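Local coordinates for protein 4-hydroxy-tetrahydrodipicolinate synthase (PDB 6T3T) that probably catalyses the condensation of pyruvate with aspartate beta-semialdehyde to 4-hydroxy-tetrahydrodipicolinate, a step of lysine biosynthesis, at residues G17-K22 and Y53-E58; V40-T45 and E58-T63; E84-T89 and S120-S125; E91-G96 and A124-P129. One frame throughout, in Å; residues are numbered along the deposited sequence.

Interaction 1: residues G17-K22 and Y53-E58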
loop_
_atom_site.group_PDB
_atom_site.type_symbol
_atom_site.label_atom_id
_atom_site.label_comp_id
_atom_site.label_asym_id
_atom_site.label_seq_id
_atom_site.Cartn_x
_atom_site.Cartn_y
_atom_site.Cartn_z
ATOM N N GLY A 17 27.395 -18.801 20.364
ATOM C CA GLY A 17 26.546 -17.969 21.178
ATOM C C GLY A 17 27.183 -16.721 21.707
ATOM O O GLY A 17 26.562 -16.000 22.490
ATOM N N GLN A 18 28.381 -16.381 21.254
ATOM C CA GLN A 18 29.044 -15.190 21.782
ATOM C C GLN A 18 29.644 -14.427 20.612
ATOM O O GLN A 18 29.730 -14.950 19.492
ATOM C CB GLN A 18 30.100 -15.603 22.806
ATOM C CG GLN A 18 29.483 -16.367 23.988
ATOM C CD GLN A 18 30.482 -17.216 24.782
ATOM O OE1 GLN A 18 31.712 -17.125 24.601
ATOM N NE2 GLN A 18 29.969 -18.061 25.689
ATOM N N ILE A 19 30.050 -13.184 20.878
ATOM C CA ILE A 19 30.727 -12.375 19.870
ATOM C C ILE A 19 31.998 -13.089 19.427
ATOM O O ILE A 19 32.779 -13.571 20.253
ATOM C CB ILE A 19 31.036 -10.973 20.416
ATOM C CG1 ILE A 19 29.748 -10.211 20.717
ATOM C CG2 ILE A 19 31.892 -10.171 19.434
ATOM C CD1 ILE A 19 29.978 -8.939 21.522
ATOM N N ASP A 20 32.173 -13.219 18.113
ATOM C CA ASP A 20 33.360 -13.820 17.511
ATOM C C ASP A 20 34.392 -12.714 17.269
ATOM O O ASP A 20 34.309 -11.969 16.283
ATOM C CB ASP A 20 32.987 -14.546 16.220
ATOM C CG ASP A 20 34.158 -15.313 15.616
ATOM O OD1 ASP A 20 35.328 -15.050 15.993
ATOM O OD2 ASP A 20 33.901 -16.180 14.751
ATOM N N ARG A 21 35.372 -12.602 18.176
ATOM C CA ARG A 21 36.293 -11.464 18.129
ATOM C C ARG A 21 37.269 -11.569 16.967
ATOM O O ARG A 21 37.585 -10.566 16.326
ATOM C CB ARG A 21 37.081 -11.352 19.435
ATOM C CG ARG A 21 36.230 -11.080 20.645
ATOM C CD ARG A 21 37.066 -10.691 21.861
ATOM N NE ARG A 21 36.181 -10.513 23.005
ATOM C CZ ARG A 21 36.508 -9.887 24.129
ATOM N NH1 ARG A 21 37.722 -9.362 24.279
ATOM N NH2 ARG A 21 35.609 -9.787 25.104
ATOM N N LYS A 22 37.749 -12.772 16.686
ATOM C CA LYS A 22 38.644 -12.966 15.558
ATOM C C LYS A 22 37.947 -12.644 14.237
ATOM O O LYS A 22 38.520 -11.978 13.367
ATOM C CB LYS A 22 39.188 -14.388 15.569
ATOM C CG LYS A 22 40.228 -14.648 14.480
ATOM C CD LYS A 22 41.483 -13.787 14.676
ATOM C CE LYS A 22 42.027 -13.230 13.348
ATOM N NZ LYS A 22 41.305 -11.970 12.956
ATOM N N TYR A 53 22.403 -5.894 26.411
ATOM C CA TYR A 53 22.927 -4.532 26.533
ATOM C C TYR A 53 24.456 -4.525 26.519
ATOM O O TYR A 53 25.104 -3.731 25.825
ATOM C CB TYR A 53 22.386 -3.891 27.825
ATOM C CG TYR A 53 22.988 -2.534 28.120
ATOM C CD1 TYR A 53 22.430 -1.386 27.599
ATOM C CD2 TYR A 53 24.142 -2.414 28.891
ATOM C CE1 TYR A 53 22.998 -0.152 27.833
ATOM C CE2 TYR A 53 24.718 -1.190 29.133
ATOM C CZ TYR A 53 24.137 -0.059 28.600
ATOM O OH TYR A 53 24.690 1.176 28.836
ATOM N N GLU A 54 25.044 -5.391 27.321
ATOM C CA GLU A 54 26.498 -5.521 27.438
ATOM C C GLU A 54 27.140 -6.101 26.183
ATOM O O GLU A 54 28.256 -5.712 25.834
ATOM C CB GLU A 54 26.691 -6.184 28.782
ATOM C CG GLU A 54 25.761 -5.074 29.351
ATOM C CD GLU A 54 24.865 -5.249 30.536
ATOM O OE1 GLU A 54 24.022 -6.189 30.328
ATOM O OE2 GLU A 54 24.843 -4.382 31.475
ATOM N N GLU A 55 26.450 -6.985 25.467
ATOM C CA GLU A 55 26.946 -7.326 24.145
ATOM C C GLU A 55 26.905 -6.104 23.224
ATOM O O GLU A 55 27.848 -5.871 22.468
ATOM C CB GLU A 55 26.138 -8.473 23.550
ATOM C CG GLU A 55 26.636 -9.817 23.992
ATOM C CD GLU A 55 25.706 -10.921 23.595
ATOM O OE1 GLU A 55 24.484 -10.699 23.591
ATOM O OE2 GLU A 55 26.196 -12.013 23.264
ATOM N N HIS A 56 25.829 -5.304 23.287
ATOM C CA HIS A 56 25.727 -4.070 22.500
ATOM C C HIS A 56 26.903 -3.137 22.779
ATOM O O HIS A 56 27.523 -2.590 21.861
ATOM C CB HIS A 56 24.413 -3.353 22.819
ATOM C CG HIS A 56 24.016 -2.309 21.816
ATOM N ND1 HIS A 56 22.818 -2.358 21.127
ATOM C CD2 HIS A 56 24.644 -1.184 21.394
ATOM C CE1 HIS A 56 22.728 -1.306 20.329
ATOM N NE2 HIS A 56 23.824 -0.581 20.472
ATOM N N ILE A 57 27.213 -2.943 24.058
ATOM C CA ILE A 57 28.318 -2.076 24.437
ATOM C C ILE A 57 29.636 -2.679 23.985
ATOM O O ILE A 57 30.501 -1.973 23.461
ATOM C CB ILE A 57 28.302 -1.833 25.962
ATOM C CG1 ILE A 57 26.983 -1.182 26.379
ATOM C CG2 ILE A 57 29.472 -0.958 26.374
ATOM C CD1 ILE A 57 26.582 -0.039 25.505
ATOM N N GLU A 58 29.794 -3.998 24.135
ATOM C CA GLU A 58 31.063 -4.650 23.805
ATOM C C GLU A 58 31.370 -4.628 22.307
ATOM O O GLU A 58 32.534 -4.479 21.915
ATOM C CB GLU A 58 31.068 -6.090 24.309
ATOM C CG GLU A 58 32.432 -6.754 24.212
ATOM C CD GLU A 58 33.492 -6.063 25.082
ATOM O OE1 GLU A 58 33.129 -5.372 26.067
ATOM O OE2 GLU A 58 34.694 -6.220 24.782
HETATM O O HOH W 1 25.554 -14.412 25.255
HETATM O O HOH W 2 29.162 -12.268 23.547
#
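I19 meets the first turns of helix 53-67 with the end of its side chain; R21 and E55 reach across the same gap from opposite segments. CG1 of I19 stands anti to the carbonyl carbon (chi1 -64°), and the extended second torsion carries CD1 onward to lie 3.9 Å from the carbonyl O of E55. The same methyl packs 4.1 Å from CB of E58, and L59 and L62 continue the apolar patch.

E58 has CG anti to the backbone N, and a bend at chi2 (63°) turns its carboxylate aside. R21, extended from CG to NE, crosses it at about a right angle, and OE2 of E58 sits over a face of the guanidinium, 3.7 Å from NH2 of R21. This is a long salt bridge of charges alone; the salt bridge of E58 to R61 uses the other oxygen, OE1.

One water donates to OE2 of E55 and accepts from N of I19, its oxygen 3.0 Å from that nitrogen; another donates to OE2 and, weakly, to the carbonyl O of G17. R268 holds OE1 of E55. This surface contact lays the small hairpin after the first barrel strand against the second helix of a (beta/alpha)8 (TIM) barrel.

Interaction 2: residues V40-T45 and E58-T63. With SO4 (sulfate ion), chain E.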
loop_
_atom_site.group_PDB
_atom_site.type_symbol
_atom_site.label_atom_id
_atom_site.label_comp_id
_atom_site.label_asym_id
_atom_site.label_seq_id
_atom_site.Cartn_x
_atom_site.Cartn_y
_atom_site.Cartn_z
ATOM N N VAL A 40 29.419 1.252 10.676
ATOM C CA VAL A 40 28.239 1.354 11.530
ATOM C C VAL A 40 28.072 0.032 12.271
ATOM O O VAL A 40 27.496 -0.915 11.726
ATOM C CB VAL A 40 26.985 1.679 10.721
ATOM C CG1 VAL A 40 25.776 1.604 11.616
ATOM C CG2 VAL A 40 27.113 3.030 10.089
ATOM N N PRO A 41 28.582 -0.096 13.484
ATOM C CA PRO A 41 28.375 -1.332 14.236
ATOM C C PRO A 41 27.013 -1.330 14.900
ATOM O O PRO A 41 26.456 -0.275 15.205
ATOM C CB PRO A 41 29.504 -1.307 15.273
ATOM C CG PRO A 41 29.696 0.181 15.543
ATOM C CD PRO A 41 29.319 0.920 14.261
ATOM N N VAL A 42 26.490 -2.538 15.113
ATOM C CA VAL A 42 25.266 -2.843 15.861
ATOM C C VAL A 42 24.059 -2.016 15.426
ATOM O O VAL A 42 23.323 -1.473 16.265
ATOM C CB VAL A 42 25.507 -2.723 17.389
ATOM C CG1 VAL A 42 26.663 -3.611 17.786
ATOM C CG2 VAL A 42 25.773 -1.285 17.860
ATOM N N GLY A 43 23.812 -1.977 14.120
ATOM C CA GLY A 43 22.529 -1.576 13.567
ATOM C C GLY A 43 21.671 -2.798 13.308
ATOM O O GLY A 43 21.849 -3.839 13.942
ATOM N N THR A 44 20.748 -2.682 12.337
ATOM C CA THR A 44 19.915 -3.830 11.945
ATOM C C THR A 44 20.772 -4.974 11.429
ATOM O O THR A 44 20.567 -6.148 11.776
ATOM C CB THR A 44 18.922 -3.445 10.837
ATOM O OG1 THR A 44 18.457 -2.105 11.009
ATOM C CG2 THR A 44 17.752 -4.371 10.845
ATOM N N THR A 45 21.723 -4.643 10.562
ATOM C CA THR A 45 22.598 -5.652 9.989
ATOM C C THR A 45 23.391 -6.357 11.081
ATOM O O THR A 45 23.708 -7.543 10.939
ATOM C CB THR A 45 23.502 -5.011 8.920
ATOM O OG1 THR A 45 22.699 -4.167 8.067
ATOM C CG2 THR A 45 24.164 -6.107 8.027
ATOM N N GLU A 58 29.794 -3.998 24.135
ATOM C CA GLU A 58 31.063 -4.650 23.805
ATOM C C GLU A 58 31.370 -4.628 22.307
ATOM O O GLU A 58 32.534 -4.479 21.915
ATOM C CB GLU A 58 31.068 -6.090 24.309
ATOM C CG GLU A 58 32.432 -6.754 24.212
ATOM C CD GLU A 58 33.492 -6.063 25.082
ATOM O OE1 GLU A 58 33.129 -5.372 26.067
ATOM O OE2 GLU A 58 34.694 -6.220 24.782
ATOM N N LEU A 59 30.366 -4.810 21.454
ATOM C CA LEU A 59 30.627 -4.761 20.016
ATOM C C LEU A 59 31.092 -3.375 19.606
ATOM O O LEU A 59 32.039 -3.236 18.813
ATOM C CB LEU A 59 29.370 -5.147 19.230
ATOM C CG LEU A 59 29.199 -6.624 18.854
ATOM C CD1 LEU A 59 27.729 -6.957 18.688
ATOM C CD2 LEU A 59 29.980 -6.990 17.571
ATOM N N VAL A 60 30.500 -2.333 20.203
ATOM C CA VAL A 60 30.931 -0.983 19.868
ATOM C C VAL A 60 32.343 -0.732 20.377
ATOM O O VAL A 60 33.178 -0.147 19.674
ATOM C CB VAL A 60 29.941 0.048 20.423
ATOM C CG1 VAL A 60 30.472 1.488 20.179
ATOM C CG2 VAL A 60 28.614 -0.173 19.774
ATOM N N ARG A 61 32.648 -1.217 21.577
ATOM C CA ARG A 61 33.983 -1.036 22.131
ATOM C C ARG A 61 35.024 -1.785 21.314
ATOM O O ARG A 61 36.104 -1.249 21.034
ATOM C CB ARG A 61 34.025 -1.483 23.593
ATOM C CG ARG A 61 35.255 -0.988 24.342
ATOM C CD ARG A 61 34.975 -0.986 25.826
ATOM N NE ARG A 61 34.066 -2.074 26.139
ATOM C CZ ARG A 61 33.087 -2.003 27.039
ATOM N NH1 ARG A 61 32.864 -0.868 27.703
ATOM N NH2 ARG A 61 32.315 -3.067 27.239
ATOM N N LEU A 62 34.733 -3.042 20.962
ATOM C CA LEU A 62 35.674 -3.828 20.168
ATOM C C LEU A 62 35.947 -3.172 18.831
ATOM O O LEU A 62 37.095 -3.127 18.378
ATOM C CB LEU A 62 35.119 -5.222 19.924
ATOM C CG LEU A 62 35.242 -6.176 21.088
ATOM C CD1 LEU A 62 34.266 -7.328 20.862
ATOM C CD2 LEU A 62 36.685 -6.653 21.204
ATOM N N THR A 63 34.890 -2.682 18.175
ATOM C CA THR A 63 35.044 -1.982 16.910
ATOM C C THR A 63 35.956 -0.770 17.076
ATOM O O THR A 63 36.874 -0.570 16.282
ATOM C CB THR A 63 33.673 -1.577 16.355
ATOM O OG1 THR A 63 32.848 -2.743 16.194
ATOM C CG2 THR A 63 33.823 -0.866 15.009
HETATM S S SO4 E . 21.613 -0.976 9.613
HETATM O O1 SO4 E . 22.409 -2.175 9.894
HETATM O O2 SO4 E . 22.357 0.253 9.851
HETATM O O3 SO4 E . 20.492 -0.907 10.543
HETATM O O4 SO4 E . 21.200 -1.039 8.219
#
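P41 and V42 pack on L59 and V60 through aliphatic groups, P41 also meets the T63 hydroxyl, and the flat groups with partners here, the R61 guanidinium and the L59 carbonyl, belong to the helix. In the guanidinium plane, at its edge, sits the carboxylate of E58: NH2 of R61 is 2.7 Å from OE1 of E58, with an N-H...O angle of 165°. The carbonyl O of L59 is met from opposite faces of its plane by N and OG1 of T63, the hydroxyl bond being 2.8 Å long.

Packing is tightest where CG1 of V42 presses to 3.4 Å from CB of L59. V42 CG2, in the crowded position, meets CG2 of V60 at 3.6 Å. CB of P41 lies 3.8 Å from OG1 of T63. An alanine in place of T63 would probably leave the L59 carbonyl with its backbone donor alone and open a gap beside P41.

Beyond V42 a sulfate, probably from the crystallisation liquor, is held by N of T44 and by N and OG1 of T45; the T44 hydroxyl lies doubtfully close. OG1 of T44 is hydrogen-bonded to OH of Y107 of a second subunit. Such donors facing an anion are consistent with the predicted roles of T45 in pyruvate binding and T44 in a proton relay.

Interaction 3: residues E84-T89 and S120-S125; sequences EAIHLT and SAIAAS
I122 fills the tight half of this helix-helix contact, set against A85, I86 and T89 on the neighbouring helix. With CG1 anti to the carbonyl carbon (chi1 -57°) and chi2 extended, its CD1 comes to 3.6 Å from CB of A85. The side chain of I122 crosses that of T89 at about a right angle, CG2 stopping 3.8 Å from OG1 of T89. The hydroxyl is satisfied elsewhere: it donates to the carbonyl O of A85, 2.8 Å from OG1, from the face of the peptide plane opposite to that used by N of T89, and it is also hydrogen-bonded to T77. L102 of the barrel wall lies behind this buried half.

Toward solvent the packing is looser. I86 crosses I122 obliquely, CG1 of I86 lying 4.0 Å from CG1 of I122. CD1 of I86 comes no nearer than 4.1 Å to the carbonyl O of A121. CG1 of I86 also borders OG of S125 at 3.9 Å; the serine hydroxyl is turned back to the carbonyl O of I122. The segment axes approach to 9.4 Å and are roughly parallel, crossing at -27°, as expected of helices that follow consecutive strands on the outside of a TIM barrel.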
loop_
_atom_site.group_PDB
_atom_site.type_symbol
_atom_site.label_atom_id
_atom_site.label_comp_id
_atom_site.label_asym_id
_atom_site.label_seq_id
_atom_site.Cartn_x
_atom_site.Cartn_y
_atom_site.Cartn_z
ATOM N N GLU A 84 16.262 5.115 26.679
ATOM C CA GLU A 84 17.262 4.095 26.371
ATOM C C GLU A 84 18.194 4.541 25.254
ATOM O O GLU A 84 19.376 4.168 25.253
ATOM C CB GLU A 84 16.630 2.764 25.998
ATOM C CG GLU A 84 17.717 1.700 25.891
ATOM C CD GLU A 84 17.228 0.338 25.403
ATOM O OE1 GLU A 84 16.142 0.256 24.789
ATOM O OE2 GLU A 84 17.941 -0.667 25.660
ATOM N N ALA A 85 17.669 5.290 24.270
ATOM C CA ALA A 85 18.521 5.825 23.211
ATOM C C ALA A 85 19.529 6.822 23.779
ATOM O O ALA A 85 20.689 6.852 23.364
ATOM C CB ALA A 85 17.666 6.477 22.113
ATOM N N ILE A 86 19.095 7.658 24.718
ATOM C CA ILE A 86 20.014 8.586 25.372
ATOM C C ILE A 86 21.113 7.817 26.091
ATOM O O ILE A 86 22.307 8.112 25.944
ATOM C CB ILE A 86 19.234 9.501 26.333
ATOM C CG1 ILE A 86 18.465 10.560 25.542
ATOM C CG2 ILE A 86 20.169 10.110 27.409
ATOM C CD1 ILE A 86 17.475 11.353 26.414
ATOM N N HIS A 87 20.732 6.777 26.826
ATOM C CA HIS A 87 21.716 6.008 27.582
ATOM C C HIS A 87 22.703 5.330 26.650
ATOM O O HIS A 87 23.918 5.437 26.840
ATOM C CB HIS A 87 21.010 4.980 28.473
ATOM C CG HIS A 87 21.946 4.119 29.270
ATOM N ND1 HIS A 87 22.685 4.601 30.332
ATOM C CD2 HIS A 87 22.267 2.807 29.157
ATOM C CE1 HIS A 87 23.419 3.624 30.836
ATOM N NE2 HIS A 87 23.188 2.526 30.139
ATOM N N LEU A 88 22.194 4.675 25.598
ATOM C CA LEU A 88 23.056 4.043 24.597
ATOM C C LEU A 88 23.964 5.064 23.929
ATOM O O LEU A 88 25.154 4.802 23.718
ATOM C CB LEU A 88 22.205 3.344 23.515
ATOM C CG LEU A 88 21.601 2.008 23.936
ATOM C CD1 LEU A 88 20.596 1.465 22.883
ATOM C CD2 LEU A 88 22.725 1.006 24.259
ATOM N N THR A 89 23.433 6.237 23.599
ATOM C CA THR A 89 24.282 7.230 22.946
ATOM C C THR A 89 25.380 7.715 23.881
ATOM O O THR A 89 26.533 7.880 23.470
ATOM C CB THR A 89 23.443 8.400 22.448
ATOM O OG1 THR A 89 22.476 7.905 21.513
ATOM C CG2 THR A 89 24.338 9.441 21.763
ATOM N N SER A 120 15.217 15.428 19.208
ATOM C CA SER A 120 15.766 16.629 19.848
ATOM C C SER A 120 16.323 16.318 21.232
ATOM O O SER A 120 17.393 16.817 21.598
ATOM C CB SER A 120 14.725 17.734 19.959
ATOM O OG SER A 120 14.297 18.160 18.684
ATOM N N ALA A 121 15.622 15.499 22.006
ATOM C CA ALA A 121 16.089 15.166 23.343
ATOM C C ALA A 121 17.414 14.417 23.294
ATOM O O ALA A 121 18.289 14.669 24.117
ATOM C CB ALA A 121 15.035 14.342 24.082
ATOM N N ILE A 122 17.570 13.485 22.334
ATOM C CA ILE A 122 18.825 12.739 22.192
ATOM C C ILE A 122 19.941 13.662 21.720
ATOM O O ILE A 122 21.054 13.642 22.257
ATOM C CB ILE A 122 18.666 11.547 21.226
ATOM C CG1 ILE A 122 17.551 10.600 21.680
ATOM C CG2 ILE A 122 20.029 10.796 21.090
ATOM C CD1 ILE A 122 17.009 9.675 20.553
ATOM N N ALA A 123 19.654 14.498 20.717
ATOM C CA ALA A 123 20.659 15.437 20.239
ATOM C C ALA A 123 21.155 16.347 21.361
ATOM O O ALA A 123 22.364 16.596 21.481
ATOM C CB ALA A 123 20.081 16.270 19.097
ATOM N N ALA A 124 20.237 16.849 22.190
ATOM C CA ALA A 124 20.612 17.740 23.289
ATOM C C ALA A 124 21.445 17.043 24.358
ATOM O O ALA A 124 22.151 17.712 25.125
ATOM C CB ALA A 124 19.360 18.326 23.930
ATOM N N SER A 125 21.358 15.722 24.453
ATOM C CA SER A 125 22.079 15.035 25.503
ATOM C C SER A 125 23.529 14.775 25.143
ATOM O O SER A 125 24.292 14.371 26.025
ATOM C CB SER A 125 21.401 13.706 25.829
ATOM O OG SER A 125 21.625 12.793 24.781
#

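Interaction 4: residues E91-G96 and A124-P129; sequences EAEKIG and ASTSLP
An ST turn at T126-L128, on the link by which helix 112-125 leads into strand 130-134 of the TIM barrel, is bound by the carboxylate of E93 from the last turns of helix 82-95. The glutamate has CG anti to its backbone N (chi1 -174°) and runs extended beyond it, bringing the carboxylate to the two hydroxyls of the turn. T126 gives its proton to OE1: OG1 of T126 is 2.9 Å from OE1 of E93 and approaches from 63° out of the carboxylate plane. S127 does the same at the other oxygen, its OG lying 3.0 Å from OE2 of E93, also above the plane but less steeply. With each oxygen engaged, the carboxylate is restrained from turning.

The aliphatic part of the glutamate is used as well. It slides past L128 in the opposite direction, and CD1 of L128 touches CB of E93 at 3.5 Å. V97 and V100 continue this apolar patch toward the barrel wall, and N157 bonds the carbonyl O of L128 farther along the link.

An alanine in place of E93 would keep CB against L128 but would probably leave the hydroxyls of T126 and S127 without the acceptors they donate to and lose the packing of CG on L128. T126 OG1 has two roles: while donating to E93 it accepts the backbone N-H of L128, 3.0 Å from N of L128 to OG1 of T126 with an N-H...O angle of 167°.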
loop_
_atom_site.group_PDB
_atom_site.type_symbol
_atom_site.label_atom_id
_atom_site.label_comp_id
_atom_site.label_asym_id
_atom_site.label_seq_id
_atom_site.Cartn_x
_atom_site.Cartn_y
_atom_site.Cartn_z
ATOM N N GLU A 91 26.759 6.045 26.273
ATOM C CA GLU A 91 27.759 4.995 26.380
ATOM C C GLU A 91 28.680 4.982 25.172
ATOM O O GLU A 91 29.900 4.807 25.317
ATOM C CB GLU A 91 27.086 3.642 26.576
ATOM C CG GLU A 91 26.395 3.544 27.915
ATOM C CD GLU A 91 27.360 3.750 29.079
ATOM O OE1 GLU A 91 28.475 3.183 29.042
ATOM O OE2 GLU A 91 27.004 4.501 30.026
ATOM N N ALA A 92 28.128 5.208 23.976
ATOM C CA ALA A 92 28.973 5.252 22.785
ATOM C C ALA A 92 29.937 6.422 22.845
ATOM O O ALA A 92 31.082 6.324 22.382
ATOM C CB ALA A 92 28.113 5.345 21.520
ATOM N N GLU A 93 29.460 7.565 23.327
ATOM C CA GLU A 93 30.337 8.709 23.489
ATOM C C GLU A 93 31.467 8.401 24.477
ATOM O O GLU A 93 32.635 8.709 24.209
ATOM C CB GLU A 93 29.516 9.917 23.930
ATOM C CG GLU A 93 30.329 11.194 23.995
ATOM C CD GLU A 93 29.491 12.394 24.368
ATOM O OE1 GLU A 93 28.271 12.238 24.574
ATOM O OE2 GLU A 93 30.039 13.515 24.450
ATOM N N LYS A 94 31.161 7.715 25.580
ATOM C CA LYS A 94 32.232 7.371 26.521
ATOM C C LYS A 94 33.240 6.424 25.894
ATOM O O LYS A 94 34.435 6.523 26.174
ATOM C CB LYS A 94 31.673 6.746 27.800
ATOM C CG LYS A 94 31.003 7.747 28.719
ATOM C CD LYS A 94 30.362 7.055 29.939
ATOM C CE LYS A 94 29.313 7.959 30.587
ATOM N NZ LYS A 94 28.696 7.396 31.831
ATOM N N ILE A 95 32.782 5.495 25.046
ATOM C CA ILE A 95 33.718 4.624 24.332
ATOM C C ILE A 95 34.571 5.443 23.360
ATOM O O ILE A 95 35.753 5.130 23.134
ATOM C CB ILE A 95 32.953 3.472 23.636
ATOM C CG1 ILE A 95 32.672 2.339 24.646
ATOM C CG2 ILE A 95 33.709 2.955 22.418
ATOM C CD1 ILE A 95 31.507 1.458 24.271
ATOM N N GLY A 96 33.998 6.490 22.762
ATOM C CA GLY A 96 34.771 7.403 21.929
ATOM C C GLY A 96 34.575 7.251 20.434
ATOM O O GLY A 96 35.534 7.365 19.668
ATOM N N ALA A 124 20.237 16.849 22.190
ATOM C CA ALA A 124 20.612 17.740 23.289
ATOM C C ALA A 124 21.445 17.043 24.358
ATOM O O ALA A 124 22.151 17.712 25.125
ATOM C CB ALA A 124 19.360 18.326 23.930
ATOM N N SER A 125 21.358 15.722 24.453
ATOM C CA SER A 125 22.079 15.035 25.503
ATOM C C SER A 125 23.529 14.775 25.143
ATOM O O SER A 125 24.292 14.371 26.025
ATOM C CB SER A 125 21.401 13.706 25.829
ATOM O OG SER A 125 21.625 12.793 24.781
ATOM N N THR A 126 23.940 15.009 23.888
ATOM C CA THR A 126 25.265 14.592 23.453
ATOM C C THR A 126 25.917 15.651 22.579
ATOM O O THR A 126 25.237 16.414 21.892
ATOM C CB THR A 126 25.191 13.271 22.682
ATOM O OG1 THR A 126 26.509 12.884 22.326
ATOM C CG2 THR A 126 24.361 13.415 21.391
ATOM N N SER A 127 27.250 15.680 22.595
ATOM C CA SER A 127 27.997 16.491 21.641
ATOM C C SER A 127 28.350 15.730 20.368
ATOM O O SER A 127 28.912 16.326 19.440
ATOM C CB SER A 127 29.285 17.033 22.271
ATOM O OG SER A 127 30.108 15.964 22.683
ATOM N N LEU A 128 28.052 14.439 20.305
ATOM C CA LEU A 128 28.369 13.656 19.117
ATOM C C LEU A 128 27.546 14.122 17.911
ATOM O O LEU A 128 26.375 14.515 18.057
ATOM C CB LEU A 128 28.102 12.172 19.379
ATOM C CG LEU A 128 29.097 11.473 20.309
ATOM C CD1 LEU A 128 28.676 10.028 20.500
ATOM C CD2 LEU A 128 30.504 11.557 19.749
ATOM N N PRO A 129 28.120 14.092 16.711
ATOM C CA PRO A 129 27.292 14.212 15.500
ATOM C C PRO A 129 26.320 13.047 15.421
ATOM O O PRO A 129 26.627 11.935 15.853
ATOM C CB PRO A 129 28.313 14.160 14.355
ATOM C CG PRO A 129 29.628 14.533 15.008
ATOM C CD PRO A 129 29.551 13.943 16.382
#

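From the N terminus, 17-22, the second arm of the hairpin and the start of helix 21-32, closes a loop of 30 residues onto helix 53-67 in interaction 1. Interaction 2 starts within that loop, at 40-45, and ends beyond it, so the two cross; they share E58 and bring the hairpin and the loop after strand 38-40 onto one helix. After both, interactions 3 and 4 close loops of 30 and 27 residues that overlap, ending on the same stretch at A124 and S125; both join helix 82-95 to helix 112-125 and its exit. The two pairs meet where Y53 and I57 pack on L88, E91 and I95, so the contacts run around successive helices outside the barrel.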